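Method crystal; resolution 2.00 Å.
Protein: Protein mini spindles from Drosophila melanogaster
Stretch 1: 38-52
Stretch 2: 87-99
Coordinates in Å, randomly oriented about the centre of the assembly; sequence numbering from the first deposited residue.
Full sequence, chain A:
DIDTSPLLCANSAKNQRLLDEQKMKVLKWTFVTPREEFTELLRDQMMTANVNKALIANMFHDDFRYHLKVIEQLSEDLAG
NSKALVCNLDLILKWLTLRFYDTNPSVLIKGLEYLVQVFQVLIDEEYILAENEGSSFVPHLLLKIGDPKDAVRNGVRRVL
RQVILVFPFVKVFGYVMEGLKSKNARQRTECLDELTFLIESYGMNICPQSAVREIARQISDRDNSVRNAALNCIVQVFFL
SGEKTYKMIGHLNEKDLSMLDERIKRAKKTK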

# COMPACT_ATOMS: atom_id res chain seq x y z
N PHE A 38 9.84 17.06 -0.75
CA PHE A 38 9.09 16.11 -1.57
C PHE A 38 7.94 16.81 -2.28
O PHE A 38 7.68 16.56 -3.44
CB PHE A 38 8.62 14.93 -0.73
CG PHE A 38 9.75 14.03 -0.30
CD1 PHE A 38 10.29 13.11 -1.19
CD2 PHE A 38 10.32 14.14 0.97
CE1 PHE A 38 11.34 12.30 -0.82
CE2 PHE A 38 11.37 13.33 1.34
CZ PHE A 38 11.89 12.41 0.44
N THR A 39 7.28 17.73 -1.59
CA THR A 39 6.21 18.49 -2.23
C THR A 39 6.76 19.34 -3.39
O THR A 39 6.15 19.42 -4.46
CB THR A 39 5.50 19.36 -1.18
OG1 THR A 39 4.84 18.49 -0.26
CG2 THR A 39 4.48 20.26 -1.82
N GLU A 40 7.93 19.95 -3.21
CA GLU A 40 8.52 20.79 -4.26
C GLU A 40 8.99 19.97 -5.46
O GLU A 40 8.78 20.37 -6.60
CB GLU A 40 9.69 21.62 -3.71
CG GLU A 40 9.23 22.71 -2.74
CD GLU A 40 7.96 23.40 -3.23
OE1 GLU A 40 7.98 23.95 -4.35
OE2 GLU A 40 6.93 23.36 -2.50
N LEU A 41 9.61 18.83 -5.19
CA LEU A 41 9.97 17.91 -6.28
C LEU A 41 8.75 17.48 -7.09
O LEU A 41 8.73 17.56 -8.33
CB LEU A 41 10.67 16.67 -5.71
CG LEU A 41 10.82 15.50 -6.68
CD1 LEU A 41 11.79 15.88 -7.79
CD2 LEU A 41 11.30 14.28 -5.93
N LEU A 42 7.70 17.02 -6.41
CA LEU A 42 6.51 16.56 -7.14
C LEU A 42 5.88 17.70 -7.96
O LEU A 42 5.42 17.50 -9.09
CB LEU A 42 5.47 15.98 -6.18
CG LEU A 42 4.21 15.44 -6.85
CD1 LEU A 42 4.57 14.28 -7.79
CD2 LEU A 42 3.19 14.98 -5.79
N ARG A 43 5.82 18.89 -7.38
CA ARG A 43 5.23 20.00 -8.10
C ARG A 43 6.10 20.36 -9.34
O ARG A 43 5.57 20.58 -10.42
CB ARG A 43 5.06 21.22 -7.19
CG ARG A 43 4.31 22.36 -7.89
CD ARG A 43 4.06 23.60 -6.99
NE ARG A 43 3.20 24.53 -7.72
CZ ARG A 43 2.17 25.20 -7.19
NH1 ARG A 43 1.88 25.08 -5.90
NH2 ARG A 43 1.45 26.01 -7.97
N ASP A 44 7.41 20.37 -9.15
CA ASP A 44 8.35 20.55 -10.28
C ASP A 44 8.10 19.55 -11.40
O ASP A 44 7.98 19.93 -12.58
CB ASP A 44 9.79 20.41 -9.78
CG ASP A 44 10.31 21.70 -9.12
OD1 ASP A 44 9.52 22.65 -9.01
OD2 ASP A 44 11.50 21.74 -8.72
N GLN A 45 8.01 18.27 -11.05
CA GLN A 45 7.80 17.21 -12.04
C GLN A 45 6.46 17.33 -12.73
O GLN A 45 6.35 17.04 -13.92
CB GLN A 45 7.91 15.83 -11.39
CG GLN A 45 9.34 15.46 -10.99
CD GLN A 45 9.40 14.08 -10.38
OE1 GLN A 45 8.48 13.67 -9.65
NE2 GLN A 45 10.45 13.34 -10.70
N MET A 46 5.43 17.76 -12.00
CA MET A 46 4.12 17.91 -12.64
C MET A 46 4.15 19.10 -13.60
O MET A 46 3.53 19.05 -14.67
CB MET A 46 3.02 18.12 -11.60
CG MET A 46 2.58 16.84 -10.89
SD MET A 46 1.28 17.28 -9.74
CE MET A 46 0.91 15.65 -9.04
N MET A 47 4.85 20.16 -13.19
CA MET A 47 5.06 21.32 -14.06
C MET A 47 5.67 20.87 -15.38
O MET A 47 5.08 21.05 -16.44
CB MET A 47 5.99 22.35 -13.38
CG MET A 47 5.35 23.14 -12.27
SD MET A 47 4.10 24.30 -12.87
CE MET A 47 3.58 25.06 -11.32
N THR A 48 6.84 20.26 -15.28
CA THR A 48 7.57 19.71 -16.43
C THR A 48 6.72 18.78 -17.30
O THR A 48 6.87 18.75 -18.53
CB THR A 48 8.82 18.98 -15.95
OG1 THR A 48 9.66 19.91 -15.25
CG2 THR A 48 9.59 18.34 -17.10
N ALA A 49 5.81 18.03 -16.67
CA ALA A 49 4.97 17.08 -17.39
C ALA A 49 3.73 17.73 -18.06
O ALA A 49 2.93 17.02 -18.65
CB ALA A 49 4.52 15.95 -16.44
N ASN A 50 3.60 19.05 -17.99
CA ASN A 50 2.41 19.73 -18.54
C ASN A 50 1.09 19.30 -17.89
O ASN A 50 0.03 19.32 -18.52
CB ASN A 50 2.31 19.53 -20.05
CG ASN A 50 3.42 20.24 -20.81
OD1 ASN A 50 3.84 21.34 -20.45
ND2 ASN A 50 3.91 19.60 -21.86
N VAL A 51 1.15 18.90 -16.63
CA VAL A 51 -0.09 18.75 -15.87
C VAL A 51 -0.77 20.13 -15.82
O VAL A 51 -0.09 21.13 -15.60
CB VAL A 51 0.18 18.21 -14.45
CG1 VAL A 51 -1.08 18.29 -13.59
CG2 VAL A 51 0.68 16.76 -14.54
N ASN A 52 -2.07 20.17 -16.08
CA ASN A 52 -2.85 21.40 -15.99
C ASN A 52 -2.42 22.26 -14.80
O ASN A 52 -2.36 21.77 -13.68
CB ASN A 52 -4.34 21.07 -15.89
CG ASN A 52 -5.22 22.32 -15.85
OD1 ASN A 52 -5.25 23.04 -14.85
ND2 ASN A 52 -5.94 22.56 -16.93
N CYS A 87 0.16 7.60 -18.57
CA CYS A 87 1.34 8.43 -18.80
C CYS A 87 1.78 9.24 -17.57
O CYS A 87 2.96 9.57 -17.41
CB CYS A 87 1.08 9.38 -19.98
SG CYS A 87 0.94 8.52 -21.57
N ASN A 88 0.82 9.58 -16.70
CA ASN A 88 1.14 10.36 -15.52
C ASN A 88 0.91 9.58 -14.21
O ASN A 88 0.88 10.17 -13.14
CB ASN A 88 0.33 11.66 -15.53
CG ASN A 88 0.70 12.57 -16.68
OD1 ASN A 88 1.58 13.42 -16.54
ND2 ASN A 88 0.04 12.40 -17.83
N LEU A 89 0.79 8.26 -14.31
CA LEU A 89 0.43 7.45 -13.15
C LEU A 89 1.33 7.68 -11.94
O LEU A 89 0.85 7.78 -10.81
CB LEU A 89 0.46 5.95 -13.52
CG LEU A 89 0.13 4.97 -12.38
CD1 LEU A 89 -1.30 5.18 -11.82
CD2 LEU A 89 0.36 3.50 -12.84
N ASP A 90 2.64 7.72 -12.20
CA ASP A 90 3.62 7.85 -11.13
C ASP A 90 3.42 9.16 -10.35
O ASP A 90 3.52 9.17 -9.10
CB ASP A 90 5.06 7.75 -11.71
CG ASP A 90 5.38 8.85 -12.73
OD1 ASP A 90 4.58 9.06 -13.67
OD2 ASP A 90 6.44 9.51 -12.60
N LEU A 91 3.10 10.25 -11.05
CA LEU A 91 2.84 11.54 -10.41
C LEU A 91 1.56 11.48 -9.57
O LEU A 91 1.50 12.03 -8.47
CB LEU A 91 2.70 12.65 -11.46
CG LEU A 91 3.91 12.80 -12.40
CD1 LEU A 91 3.63 13.80 -13.54
CD2 LEU A 91 5.08 13.26 -11.55
N ILE A 92 0.54 10.85 -10.11
CA ILE A 92 -0.75 10.77 -9.41
C ILE A 92 -0.64 9.89 -8.16
O ILE A 92 -1.20 10.23 -7.11
CB ILE A 92 -1.87 10.25 -10.32
CG1 ILE A 92 -2.12 11.23 -11.48
CG2 ILE A 92 -3.16 10.06 -9.53
CD1 ILE A 92 -2.34 12.65 -11.03
N LEU A 93 0.07 8.76 -8.27
CA LEU A 93 0.30 7.90 -7.12
C LEU A 93 1.06 8.67 -6.04
O LEU A 93 0.69 8.62 -4.86
CB LEU A 93 1.05 6.61 -7.50
CG LEU A 93 0.28 5.62 -8.40
CD1 LEU A 93 1.13 4.43 -8.79
CD2 LEU A 93 -1.06 5.15 -7.73
N LYS A 94 2.11 9.40 -6.45
CA LYS A 94 2.88 10.22 -5.51
C LYS A 94 2.01 11.26 -4.81
O LYS A 94 2.16 11.47 -3.60
CB LYS A 94 4.04 10.95 -6.20
CG LYS A 94 5.23 10.05 -6.53
CD LYS A 94 6.31 10.81 -7.32
CE LYS A 94 7.53 9.92 -7.52
NZ LYS A 94 8.63 10.62 -8.25
N TRP A 95 1.13 11.90 -5.56
CA TRP A 95 0.29 12.95 -4.96
C TRP A 95 -0.64 12.33 -3.91
O TRP A 95 -0.89 12.92 -2.87
CB TRP A 95 -0.54 13.68 -6.02
CG TRP A 95 -1.45 14.73 -5.42
CD1 TRP A 95 -1.07 15.94 -4.90
CD2 TRP A 95 -2.87 14.65 -5.24
NE1 TRP A 95 -2.17 16.62 -4.42
CE2 TRP A 95 -3.29 15.85 -4.62
CE3 TRP A 95 -3.84 13.68 -5.56
CZ2 TRP A 95 -4.62 16.10 -4.30
CZ3 TRP A 95 -5.17 13.94 -5.24
CH2 TRP A 95 -5.54 15.13 -4.62
N LEU A 96 -1.13 11.13 -4.18
CA LEU A 96 -2.01 10.48 -3.21
C LEU A 96 -1.22 10.05 -1.97
O LEU A 96 -1.73 10.17 -0.86
CB LEU A 96 -2.74 9.30 -3.86
CG LEU A 96 -3.74 9.88 -4.88
CD1 LEU A 96 -4.13 8.86 -5.93
CD2 LEU A 96 -4.98 10.48 -4.16
N THR A 97 0.03 9.61 -2.13
CA THR A 97 0.83 9.23 -0.96
C THR A 97 0.99 10.43 -0.01
O THR A 97 1.05 10.24 1.21
CB THR A 97 2.23 8.67 -1.32
OG1 THR A 97 3.07 9.71 -1.86
CG2 THR A 97 2.15 7.48 -2.31
N LEU A 98 1.05 11.65 -0.54
CA LEU A 98 1.07 12.82 0.34
C LEU A 98 -0.24 12.97 1.12
O LEU A 98 -0.23 13.25 2.31
CB LEU A 98 1.35 14.10 -0.45
CG LEU A 98 2.69 14.13 -1.17
CD1 LEU A 98 2.73 15.40 -2.02
CD2 LEU A 98 3.87 14.10 -0.19
N ARG A 99 -1.36 12.75 0.44
CA ARG A 99 -2.69 12.79 1.05
C ARG A 99 -2.93 11.70 2.09
O ARG A 99 -3.85 11.79 2.91
CB ARG A 99 -3.77 12.70 -0.03
CG ARG A 99 -3.88 13.98 -0.84
CD ARG A 99 -3.75 15.14 0.12
NE ARG A 99 -3.32 16.40 -0.48
CZ ARG A 99 -2.20 16.58 -1.17
NH1 ARG A 99 -1.38 15.57 -1.40
NH2 ARG A 99 -1.92 17.79 -1.66
O HOH W 1 10.87 10.49 -10.32
O HOH W 2 0.43 15.71 -17.67

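Two helices, 38-48 and 89-99, run roughly antiparallel, their N-to-C directions 151° apart and their axes 10.6 Å apart at closest approach. The register follows from that reversal: Thr39 lies nearest Leu98, Met46 nearest Leu91, and Ala49, just past the first helix, nearest Asn88. Together the stretches bury 516 Å².

Apolar packing carries most of the contact, and a leucine from each helix supplies the largest covered areas. Leu42 (chi1 t, chi2 p) points toward the other helix and reaches several positions along it: its CD1 lies 3.9 Å from Leu91 CD2 and 3.7 Å from Lys94 CB, while its CD2 lies 3.8 Å from Leu98 CD1. That same CD2 also approaches the backbone, 3.6 Å from Trp95 CA, and sits at the edge of the indole ring. Leu91 answers from the second helix. Its CD2 rests 3.8 Å from Gln45 CB and its CD1 3.7 Å from Ala49 CB. Met46 leaves its backbone sideways, yet its extended chain brings CE to 3.9 Å from Trp95 CB. Val51 CG2 extends the apolar patch beyond the helix, 4.3 Å from Leu91 CD1.

Direct polar bonding is sparse, and the rule is economical: Gln45 and Lys94 pack with their carbons and pair at their tips. The extended side chain of Lys94 lets NZ donate a weak hydrogen bond to Gln45 OE1 at 3.4 Å. Water 1 reinforces the pair, accepting from Gln45 NE2 at 2.9 Å and, weakly, from Lys94 NZ at 3.1 Å.

Where the first helix ends, water 2 donates to Ala49 O at 3.0 Å and to Asn88 OD1 at 2.8 Å, linking the turn after that helix to the N-cap position of helix 89-99. Asn50, with positive phi, closes the first helix in a Schellman motif: Asn50 N bonds Met47 O and Val51 N bonds Met46 O.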